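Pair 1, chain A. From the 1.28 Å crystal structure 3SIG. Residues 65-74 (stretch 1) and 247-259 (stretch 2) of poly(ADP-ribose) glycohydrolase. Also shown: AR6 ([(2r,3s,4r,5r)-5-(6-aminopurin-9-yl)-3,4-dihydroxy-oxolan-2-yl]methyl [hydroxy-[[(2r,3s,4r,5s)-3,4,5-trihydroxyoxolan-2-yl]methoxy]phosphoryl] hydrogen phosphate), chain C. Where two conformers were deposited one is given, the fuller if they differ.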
# COMPACT_ATOMS: atom_id res chain seq x y z
N THR A 65 2.25 -1.55 21.51
CA THR A 65 2.49 -1.02 20.16
C THR A 65 2.50 0.51 20.16
O THR A 65 1.62 1.14 20.74
CB THR A 65 1.36 -1.49 19.24
OG1 THR A 65 1.24 -2.92 19.32
CG2 THR A 65 1.58 -1.05 17.80
N ARG A 66 3.49 1.10 19.49
CA ARG A 66 3.53 2.54 19.23
C ARG A 66 2.62 2.87 18.03
O ARG A 66 2.90 2.42 16.91
CB ARG A 66 4.97 2.94 18.91
CG ARG A 66 5.22 4.44 18.74
CD ARG A 66 6.62 4.69 18.17
NE ARG A 66 7.68 4.20 19.05
CZ ARG A 66 8.37 4.97 19.90
NH1 ARG A 66 8.10 6.26 19.99
NH2 ARG A 66 9.32 4.44 20.65
N ILE A 67 1.55 3.63 18.26
CA ILE A 67 0.61 3.97 17.20
C ILE A 67 0.68 5.48 16.98
O ILE A 67 0.51 6.26 17.93
CB ILE A 67 -0.82 3.50 17.50
CG1 ILE A 67 -0.85 1.98 17.63
CG2 ILE A 67 -1.78 3.96 16.40
CD1 ILE A 67 -2.23 1.40 17.91
N GLU A 68 0.96 5.90 15.75
CA GLU A 68 1.05 7.33 15.40
C GLU A 68 0.07 7.59 14.27
O GLU A 68 -0.07 6.75 13.38
CB GLU A 68 2.47 7.71 14.88
CG GLU A 68 3.66 7.53 15.85
CD GLU A 68 5.00 7.92 15.21
OE1 GLU A 68 5.36 7.39 14.14
OE2 GLU A 68 5.72 8.77 15.80
N VAL A 69 -0.56 8.75 14.27
CA VAL A 69 -1.28 9.26 13.12
C VAL A 69 -0.52 10.48 12.67
O VAL A 69 -0.27 11.38 13.49
CB VAL A 69 -2.73 9.64 13.44
CG1 VAL A 69 -3.41 10.20 12.20
CG2 VAL A 69 -3.48 8.43 13.96
N THR A 70 -0.14 10.53 11.40
CA THR A 70 0.63 11.66 10.87
C THR A 70 0.02 12.11 9.56
O THR A 70 -0.82 11.39 8.99
CB THR A 70 2.11 11.33 10.65
OG1 THR A 70 2.21 10.46 9.51
CG2 THR A 70 2.71 10.66 11.86
N GLU A 71 0.46 13.28 9.10
CA GLU A 71 0.05 13.77 7.78
C GLU A 71 1.06 13.43 6.69
O GLU A 71 1.02 14.00 5.58
CB GLU A 71 -0.21 15.28 7.80
CG GLU A 71 -1.52 15.64 8.56
CD GLU A 71 -2.04 17.05 8.30
OE1 GLU A 71 -2.97 17.25 7.45
OE2 GLU A 71 -1.52 17.96 8.98
N GLU A 72 1.95 12.49 6.99
CA GLU A 72 2.92 12.01 6.03
C GLU A 72 2.26 11.27 4.91
O GLU A 72 1.24 10.62 5.07
CB GLU A 72 3.90 11.05 6.71
CG GLU A 72 4.81 11.70 7.72
CD GLU A 72 5.53 10.70 8.58
OE1 GLU A 72 4.86 9.91 9.25
OE2 GLU A 72 6.78 10.71 8.57
N THR A 73 2.90 11.30 3.76
CA THR A 73 2.61 10.34 2.72
C THR A 73 3.06 8.95 3.20
O THR A 73 3.90 8.80 4.10
CB THR A 73 3.36 10.63 1.42
OG1 THR A 73 4.76 10.55 1.70
CG2 THR A 73 3.03 12.00 0.88
N THR A 74 2.52 7.92 2.56
CA THR A 74 2.96 6.55 2.81
C THR A 74 4.48 6.45 2.73
O THR A 74 5.14 5.88 3.61
CB THR A 74 2.33 5.58 1.81
OG1 THR A 74 0.91 5.82 1.77
CG2 THR A 74 2.63 4.13 2.15
N ALA A 247 -3.73 -6.92 18.73
CA ALA A 247 -3.29 -6.05 19.81
C ALA A 247 -1.93 -6.50 20.29
O ALA A 247 -1.73 -7.67 20.61
CB ALA A 247 -4.31 -6.06 20.96
N GLY A 248 -0.99 -5.56 20.31
CA GLY A 248 0.36 -5.82 20.78
C GLY A 248 1.27 -6.63 19.88
O GLY A 248 2.40 -6.90 20.25
N ARG A 249 0.81 -7.00 18.68
CA ARG A 249 1.57 -7.86 17.81
C ARG A 249 2.55 -7.13 16.90
O ARG A 249 3.46 -7.73 16.34
CB ARG A 249 0.64 -8.72 16.97
CG ARG A 249 -0.11 -9.70 17.83
CD ARG A 249 -0.67 -10.85 17.03
NE ARG A 249 -1.73 -11.51 17.79
CZ ARG A 249 -1.52 -12.34 18.80
NH1 ARG A 249 -0.29 -12.63 19.18
NH2 ARG A 249 -2.55 -12.88 19.44
N PHE A 250 2.33 -5.83 16.73
CA PHE A 250 3.27 -5.03 15.97
C PHE A 250 4.02 -4.12 16.94
O PHE A 250 3.51 -3.77 18.02
CB PHE A 250 2.56 -4.22 14.87
CG PHE A 250 1.91 -5.09 13.85
CD1 PHE A 250 2.69 -5.71 12.89
CD2 PHE A 250 0.57 -5.38 13.91
CE1 PHE A 250 2.13 -6.57 11.95
CE2 PHE A 250 -0.01 -6.24 12.96
CZ PHE A 250 0.76 -6.85 12.00
N ALA A 251 5.23 -3.74 16.57
CA ALA A 251 6.01 -2.78 17.37
C ALA A 251 5.56 -1.34 17.14
O ALA A 251 5.52 -0.52 18.05
CB ALA A 251 7.50 -2.92 17.07
N HIS A 252 5.22 -1.01 15.89
CA HIS A 252 4.95 0.37 15.50
C HIS A 252 4.03 0.36 14.28
O HIS A 252 4.29 -0.35 13.31
CB HIS A 252 6.28 1.03 15.15
CG HIS A 252 6.24 2.51 14.93
ND1 HIS A 252 7.38 3.22 14.64
CD2 HIS A 252 5.23 3.41 14.91
CE1 HIS A 252 7.08 4.50 14.45
NE2 HIS A 252 5.78 4.64 14.64
N VAL A 253 2.92 1.05 14.41
CA VAL A 253 1.98 1.25 13.30
C VAL A 253 1.80 2.73 13.10
O VAL A 253 1.45 3.46 14.06
CB VAL A 253 0.63 0.64 13.61
CG1 VAL A 253 -0.38 0.94 12.50
CG2 VAL A 253 0.76 -0.89 13.80
N VAL A 254 2.05 3.20 11.89
CA VAL A 254 1.78 4.59 11.53
C VAL A 254 0.61 4.65 10.57
O VAL A 254 0.61 3.93 9.56
CB VAL A 254 2.98 5.25 10.81
CG1 VAL A 254 2.71 6.74 10.50
CG2 VAL A 254 4.26 5.10 11.60
N PHE A 255 -0.38 5.46 10.91
CA PHE A 255 -1.43 5.84 9.97
C PHE A 255 -0.97 7.12 9.34
O PHE A 255 -1.16 8.21 9.91
CB PHE A 255 -2.79 5.95 10.68
CG PHE A 255 -3.27 4.65 11.25
CD1 PHE A 255 -3.85 3.69 10.45
CD2 PHE A 255 -3.08 4.36 12.58
CE1 PHE A 255 -4.29 2.48 10.99
CE2 PHE A 255 -3.54 3.15 13.11
CZ PHE A 255 -4.10 2.21 12.31
N ALA A 256 -0.36 6.97 8.17
CA ALA A 256 0.17 8.10 7.41
C ALA A 256 -0.92 8.54 6.45
O ALA A 256 -1.24 7.81 5.50
CB ALA A 256 1.42 7.69 6.66
N VAL A 257 -1.55 9.69 6.75
CA VAL A 257 -2.71 10.10 6.02
C VAL A 257 -2.45 11.50 5.44
O VAL A 257 -2.55 12.50 6.16
CB VAL A 257 -3.96 10.11 6.87
CG1 VAL A 257 -5.16 10.37 5.95
CG2 VAL A 257 -4.12 8.77 7.62
N TRP A 258 -2.14 11.57 4.14
CA TRP A 258 -1.84 12.78 3.41
C TRP A 258 -3.08 13.10 2.57
O TRP A 258 -3.33 12.46 1.54
CB TRP A 258 -0.64 12.56 2.50
CG TRP A 258 -0.29 13.76 1.71
CD1 TRP A 258 0.03 14.99 2.20
CD2 TRP A 258 -0.31 13.91 0.29
NE1 TRP A 258 0.24 15.89 1.18
CE2 TRP A 258 0.04 15.24 -0.01
CE3 TRP A 258 -0.56 13.04 -0.76
CZ2 TRP A 258 0.15 15.72 -1.32
CZ3 TRP A 258 -0.46 13.51 -2.07
CH2 TRP A 258 -0.11 14.84 -2.34
N ASP A 259 -3.84 14.08 3.04
CA ASP A 259 -5.15 14.39 2.48
C ASP A 259 -5.15 15.87 2.12
O ASP A 259 -5.24 16.74 3.00
CB ASP A 259 -6.25 14.11 3.50
CG ASP A 259 -7.64 14.28 2.93
OD1 ASP A 259 -7.77 14.71 1.76
OD2 ASP A 259 -8.60 13.95 3.67
N1 AR6 C . 0.02 8.86 1.29
C2 AR6 C . -0.84 8.76 2.29
N3 AR6 C . -2.19 8.99 2.22
C4 AR6 C . -2.61 9.34 0.98
C5 AR6 C . -1.71 9.46 -0.14
C6 AR6 C . -0.39 9.19 0.09
N6 AR6 C . 0.53 9.31 -0.95
N7 AR6 C . -2.54 9.82 -1.27
C8 AR6 C . -3.74 9.94 -0.82
N9 AR6 C . -3.88 9.67 0.51
PA AR6 C . -6.59 6.65 -2.50
PB AR6 C . -8.40 4.28 -2.48
C1' AR6 C . -5.04 9.65 1.39
O1A AR6 C . -7.72 7.47 -3.01
O1B AR6 C . -8.11 2.94 -1.84
C1D AR6 C . -5.93 4.46 -7.23
O1D AR6 C . -6.16 4.93 -8.53
C2' AR6 C . -6.17 10.55 0.95
O2' AR6 C . -6.83 11.08 2.06
O2A AR6 C . -5.31 6.62 -3.29
O2B AR6 C . -9.59 5.05 -2.01
C2D AR6 C . -5.80 2.99 -7.31
O2D AR6 C . -4.96 2.48 -8.29
C3' AR6 C . -7.07 9.59 0.25
O3' AR6 C . -8.41 9.97 0.30
O3A AR6 C . -7.10 5.17 -2.23
C3D AR6 C . -7.15 2.47 -7.08
O3D AR6 C . -7.71 2.41 -8.37
C4' AR6 C . -6.86 8.28 0.95
O4' AR6 C . -5.58 8.36 1.54
C4D AR6 C . -7.76 3.52 -6.22
O4D AR6 C . -7.06 4.74 -6.43
C5' AR6 C . -6.97 7.04 0.08
O5' AR6 C . -6.10 7.13 -1.04
C5D AR6 C . -7.77 3.16 -4.74
O5D AR6 C . -8.51 4.16 -4.05
O HOH W 1 -0.08 -4.30 17.17
O HOH W 2 -1.82 -2.85 19.23
O HOH W 3 -3.32 15.13 5.69
O HOH W 4 -0.21 5.55 4.13

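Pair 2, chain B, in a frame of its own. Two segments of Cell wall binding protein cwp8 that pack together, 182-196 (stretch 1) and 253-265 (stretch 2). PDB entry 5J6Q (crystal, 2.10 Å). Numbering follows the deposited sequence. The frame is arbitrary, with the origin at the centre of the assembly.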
# COMPACT_ATOMS: atom_id res chain seq x y z
N VAL B 182 22.54 7.41 -7.67
CA VAL B 182 21.84 7.34 -8.94
C VAL B 182 21.58 5.90 -9.21
O VAL B 182 22.54 5.11 -9.15
CB VAL B 182 22.65 7.98 -10.14
CG1 VAL B 182 21.94 7.69 -11.44
CG2 VAL B 182 22.77 9.50 -9.96
N LYS B 183 20.29 5.54 -9.51
CA LYS B 183 19.91 4.14 -9.70
C LYS B 183 19.23 3.86 -10.98
O LYS B 183 18.34 4.62 -11.37
CB LYS B 183 18.88 3.66 -8.61
CG LYS B 183 19.18 4.01 -7.18
CD LYS B 183 18.16 3.24 -6.26
CE LYS B 183 18.38 3.47 -4.78
NZ LYS B 183 17.21 2.99 -3.94
N ASN B 184 19.63 2.79 -11.67
CA ASN B 184 18.85 2.48 -12.84
C ASN B 184 17.65 1.60 -12.31
O ASN B 184 17.74 0.38 -12.18
CB ASN B 184 19.68 1.78 -13.84
CG ASN B 184 18.93 1.27 -15.03
OD1 ASN B 184 17.69 1.31 -15.06
ND2 ASN B 184 19.60 0.74 -16.05
N ALA B 185 16.55 2.27 -12.02
CA ALA B 185 15.35 1.63 -11.45
C ALA B 185 14.23 2.62 -11.47
O ALA B 185 14.47 3.81 -11.72
CB ALA B 185 15.61 1.20 -10.00
N ASP B 186 13.00 2.15 -11.21
CA ASP B 186 11.80 2.98 -11.18
C ASP B 186 11.55 3.32 -9.75
O ASP B 186 11.38 2.41 -8.94
CB ASP B 186 10.62 2.20 -11.80
CG ASP B 186 10.86 1.93 -13.27
OD1 ASP B 186 11.00 0.74 -13.63
OD2 ASP B 186 10.93 2.91 -14.06
N LEU B 187 11.49 4.61 -9.41
CA LEU B 187 11.34 5.02 -8.03
C LEU B 187 10.06 5.83 -7.80
O LEU B 187 9.61 6.56 -8.70
CB LEU B 187 12.54 5.88 -7.64
CG LEU B 187 13.89 5.42 -8.21
CD1 LEU B 187 14.94 6.54 -7.98
CD2 LEU B 187 14.27 4.13 -7.52
N GLN B 188 9.49 5.71 -6.57
CA GLN B 188 8.28 6.43 -6.24
C GLN B 188 8.41 6.94 -4.83
O GLN B 188 8.99 6.26 -3.97
CB GLN B 188 7.05 5.49 -6.30
CG GLN B 188 6.75 4.87 -7.64
CD GLN B 188 5.36 4.27 -7.62
OE1 GLN B 188 4.39 4.93 -7.26
NE2 GLN B 188 5.25 3.00 -7.96
N ASP B 189 7.89 8.11 -4.59
CA ASP B 189 7.87 8.70 -3.26
C ASP B 189 6.40 8.97 -2.91
O ASP B 189 5.84 9.95 -3.41
CB ASP B 189 8.64 10.03 -3.28
CG ASP B 189 9.62 10.11 -2.18
OD1 ASP B 189 10.77 10.45 -2.46
OD2 ASP B 189 9.24 9.83 -1.01
N ILE B 190 5.77 8.14 -2.07
CA ILE B 190 4.33 8.34 -1.79
C ILE B 190 3.96 8.27 -0.31
O ILE B 190 4.72 7.74 0.51
CB ILE B 190 3.56 7.21 -2.55
CG1 ILE B 190 4.09 5.84 -2.03
CG2 ILE B 190 3.74 7.35 -4.06
CD1 ILE B 190 3.39 4.62 -2.65
N SER B 191 2.82 8.83 0.04
CA SER B 191 2.41 8.72 1.42
C SER B 191 2.01 7.21 1.68
O SER B 191 1.76 6.45 0.73
CB SER B 191 1.22 9.64 1.67
OG SER B 191 0.07 9.15 0.99
N ALA B 192 1.97 6.79 2.93
CA ALA B 192 1.62 5.42 3.26
C ALA B 192 0.11 5.24 3.01
O ALA B 192 -0.32 4.15 2.62
CB ALA B 192 1.94 5.17 4.72
N GLU B 193 -0.68 6.33 3.19
CA GLU B 193 -2.12 6.30 3.01
C GLU B 193 -2.55 5.86 1.61
O GLU B 193 -3.52 5.11 1.48
CB GLU B 193 -2.71 7.67 3.33
CG GLU B 193 -2.90 7.89 4.83
CD GLU B 193 -1.59 8.22 5.58
OE1 GLU B 193 -0.54 8.39 4.93
OE2 GLU B 193 -1.63 8.33 6.82
N GLU B 194 -1.83 6.30 0.56
CA GLU B 194 -2.11 5.98 -0.82
C GLU B 194 -2.14 4.47 -0.99
O GLU B 194 -2.80 3.97 -1.91
CB GLU B 194 -1.01 6.52 -1.77
CG GLU B 194 -1.02 8.03 -1.96
CD GLU B 194 0.15 8.49 -2.83
OE1 GLU B 194 0.32 7.94 -3.96
OE2 GLU B 194 0.89 9.40 -2.38
N LEU B 195 -1.35 3.76 -0.18
CA LEU B 195 -1.29 2.30 -0.23
C LEU B 195 -2.21 1.49 0.81
O LEU B 195 -2.53 0.35 0.59
CB LEU B 195 0.15 1.87 0.10
CG LEU B 195 1.25 2.33 -0.89
CD1 LEU B 195 2.54 1.45 -0.61
CD2 LEU B 195 0.82 2.08 -2.41
N PHE B 196 -2.61 2.11 1.91
CA PHE B 196 -3.24 1.40 2.99
C PHE B 196 -3.97 2.40 3.80
O PHE B 196 -3.38 3.42 4.17
CB PHE B 196 -2.12 0.66 3.74
CG PHE B 196 -2.50 -0.05 5.04
CD1 PHE B 196 -3.20 -1.24 5.01
CD2 PHE B 196 -2.08 0.46 6.28
CE1 PHE B 196 -3.49 -1.93 6.20
CE2 PHE B 196 -2.36 -0.21 7.46
CZ PHE B 196 -3.07 -1.41 7.41
N GLU B 253 14.46 -8.20 -15.13
CA GLU B 253 13.53 -7.09 -15.00
C GLU B 253 14.15 -5.96 -14.20
O GLU B 253 14.98 -6.18 -13.32
CB GLU B 253 12.23 -7.55 -14.34
CG GLU B 253 11.20 -6.44 -14.20
CD GLU B 253 10.79 -5.85 -15.54
OE1 GLU B 253 11.12 -4.68 -15.80
OE2 GLU B 253 10.13 -6.57 -16.32
N LYS B 254 13.74 -4.74 -14.52
CA LYS B 254 14.22 -3.53 -13.87
C LYS B 254 13.54 -3.44 -12.50
O LYS B 254 12.32 -3.44 -12.44
CB LYS B 254 13.87 -2.33 -14.75
CG LYS B 254 14.34 -0.99 -14.21
CD LYS B 254 13.96 0.13 -15.16
CE LYS B 254 14.35 1.47 -14.60
NZ LYS B 254 13.46 2.55 -15.10
N PRO B 255 14.27 -3.39 -11.38
CA PRO B 255 13.57 -3.31 -10.10
C PRO B 255 12.77 -2.03 -9.97
O PRO B 255 12.79 -1.16 -10.85
CB PRO B 255 14.69 -3.42 -9.05
CG PRO B 255 15.90 -2.89 -9.73
CD PRO B 255 15.73 -3.33 -11.21
N GLU B 256 12.08 -1.93 -8.84
CA GLU B 256 11.28 -0.75 -8.57
C GLU B 256 11.39 -0.51 -7.12
O GLU B 256 11.28 -1.43 -6.33
CB GLU B 256 9.79 -0.96 -9.02
CG GLU B 256 8.82 -0.03 -8.33
CD GLU B 256 7.36 -0.26 -8.76
OE1 GLU B 256 6.97 -1.43 -9.01
OE2 GLU B 256 6.61 0.74 -8.86
N THR B 257 11.58 0.72 -6.72
CA THR B 257 11.68 1.03 -5.32
C THR B 257 10.63 2.06 -4.95
O THR B 257 10.58 3.11 -5.58
CB THR B 257 13.14 1.52 -5.00
OG1 THR B 257 14.03 0.40 -5.12
CG2 THR B 257 13.24 2.07 -3.64
N ILE B 258 9.78 1.79 -3.91
CA ILE B 258 8.75 2.73 -3.48
C ILE B 258 8.97 3.18 -2.04
O ILE B 258 8.87 2.36 -1.14
CB ILE B 258 7.34 2.07 -3.59
CG1 ILE B 258 7.06 1.70 -5.04
CG2 ILE B 258 6.25 3.04 -3.03
CD1 ILE B 258 5.96 0.61 -5.17
N SER B 259 9.17 4.46 -1.82
CA SER B 259 9.45 5.07 -0.51
C SER B 259 8.16 5.59 0.07
O SER B 259 7.50 6.45 -0.56
CB SER B 259 10.43 6.25 -0.67
OG SER B 259 11.51 5.93 -1.55
N VAL B 260 7.81 5.13 1.28
CA VAL B 260 6.57 5.62 1.85
C VAL B 260 6.79 6.19 3.24
O VAL B 260 7.70 5.79 3.95
CB VAL B 260 5.49 4.50 1.86
CG1 VAL B 260 5.33 3.93 0.44
CG2 VAL B 260 5.86 3.38 2.81
N SER B 261 5.95 7.11 3.61
CA SER B 261 6.10 7.76 4.88
C SER B 261 4.80 8.35 5.23
O SER B 261 3.97 8.49 4.35
CB SER B 261 7.14 8.88 4.77
OG SER B 261 6.73 9.76 3.72
N SER B 262 4.61 8.73 6.48
CA SER B 262 3.38 9.39 6.91
C SER B 262 3.53 10.02 8.29
O SER B 262 4.41 9.65 9.02
CB SER B 262 2.22 8.41 7.00
OG SER B 262 1.06 9.04 7.51
N LYS B 263 2.65 10.96 8.64
CA LYS B 263 2.68 11.53 9.98
C LYS B 263 2.03 10.51 10.93
O LYS B 263 2.07 10.70 12.14
CB LYS B 263 1.89 12.85 10.03
N ASN B 264 1.44 9.42 10.37
CA ASN B 264 0.75 8.35 11.11
C ASN B 264 1.66 7.15 11.35
O ASN B 264 1.69 6.21 10.55
CB ASN B 264 -0.46 7.91 10.31
CG ASN B 264 -1.59 7.38 11.14
OD1 ASN B 264 -1.37 6.65 12.12
ND2 ASN B 264 -2.83 7.64 10.79
N HIS B 265 2.39 7.16 12.46
CA HIS B 265 3.32 6.07 12.77
C HIS B 265 2.64 4.71 12.89
O HIS B 265 3.22 3.70 12.50
CB HIS B 265 4.08 6.42 14.05
CG HIS B 265 5.23 7.32 13.76
ND1 HIS B 265 5.17 8.68 13.96
CD2 HIS B 265 6.45 7.05 13.24
CE1 HIS B 265 6.33 9.20 13.57
NE2 HIS B 265 7.12 8.25 13.13

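Two parallel strands lie side by side in each pair, and 14 central residues superpose with an RMSD of 0.6 Å. In pair 1, strand 66-70 runs beside strand 252-256 at 13° between their directions; in pair 2, strand 186-191 runs beside its partner, which includes residues 256-261, at 15°. The closest approach of the axes is 4.7 Å in both.

Six backbone bonds match; pair 2 adds a seventh, from Ala B192 N to Ser B261 O (3.0 Å), where Glu A72 N stays 4.6 Å from Val A257 O. Arg A66, Glu A68 and Thr A70 of pair 1 match Asp B186, Gln B188 and Ile B190 of pair 2, and each bonds through both N and O to the residues flanking its bridge partner, as parallel pairing requires. Thus Glu A68 N donates to Val A253 O (3.0 Å) and Phe A255 N to Glu A68 O (2.8 Å); likewise Gln B188 N donates to Thr B257 O (3.0 Å) and Ser B259 N to Gln B188 O (2.8 Å). Two bonds of the pair 2 ladder are weak, the first, from Asp B186 N to Pro B255 O (3.3 Å), and the last but one, from Ser B261 N to Ile B190 O (3.4 Å), whereas their pair 1 equivalents, Arg A66 N to Ala A251 O (3.0 Å) and Val A257 N to Thr A70 O (2.9 Å), are not.

On the face carrying Glu A68 and His A252, a diagonal polar bond links the strands: His A252 NE2 donates to Glu A68 OE1 (2.8 Å). Gln B188 and Glu B256 occupy these positions in pair 2 and reverse the direction, Gln B188 NE2 donating to Glu B256 OE2 (2.8 Å). Arg A66 lays its CD over the imidazole face, 3.6 Å from the His A252 ring centroid; the matching Asp B186 instead forms a salt bridge through OD2 with Lys B254 NZ (2.8 Å). Farther along this face, Thr A70 OG1 turns back to its own stretch, donating to Glu A72 OE1 (2.7 Å), while Ile B190 fills the equivalent place with hydrocarbon, its CD1 3.3 Å from Ile B258 CG2 and its CG1 3.4 Å from Val B260 CG1.

The face carrying Ile A67 and Phe A255 also differs. Phe A255 meets Ile A67 CG2 at its ring edge (CE2 to CG2, 3.8 Å); the matching Ser B259 has no ring, and Leu B187 instead brings CD2 to Thr B257 CB (3.8 Å).

Toward the C-terminal ends of the stretches, Thr A73 CG2 sits over the indole face of Trp A258, whereas Ser B262, at the tryptophan's position, donates through OG to Glu B193 OE2 (2.9 Å).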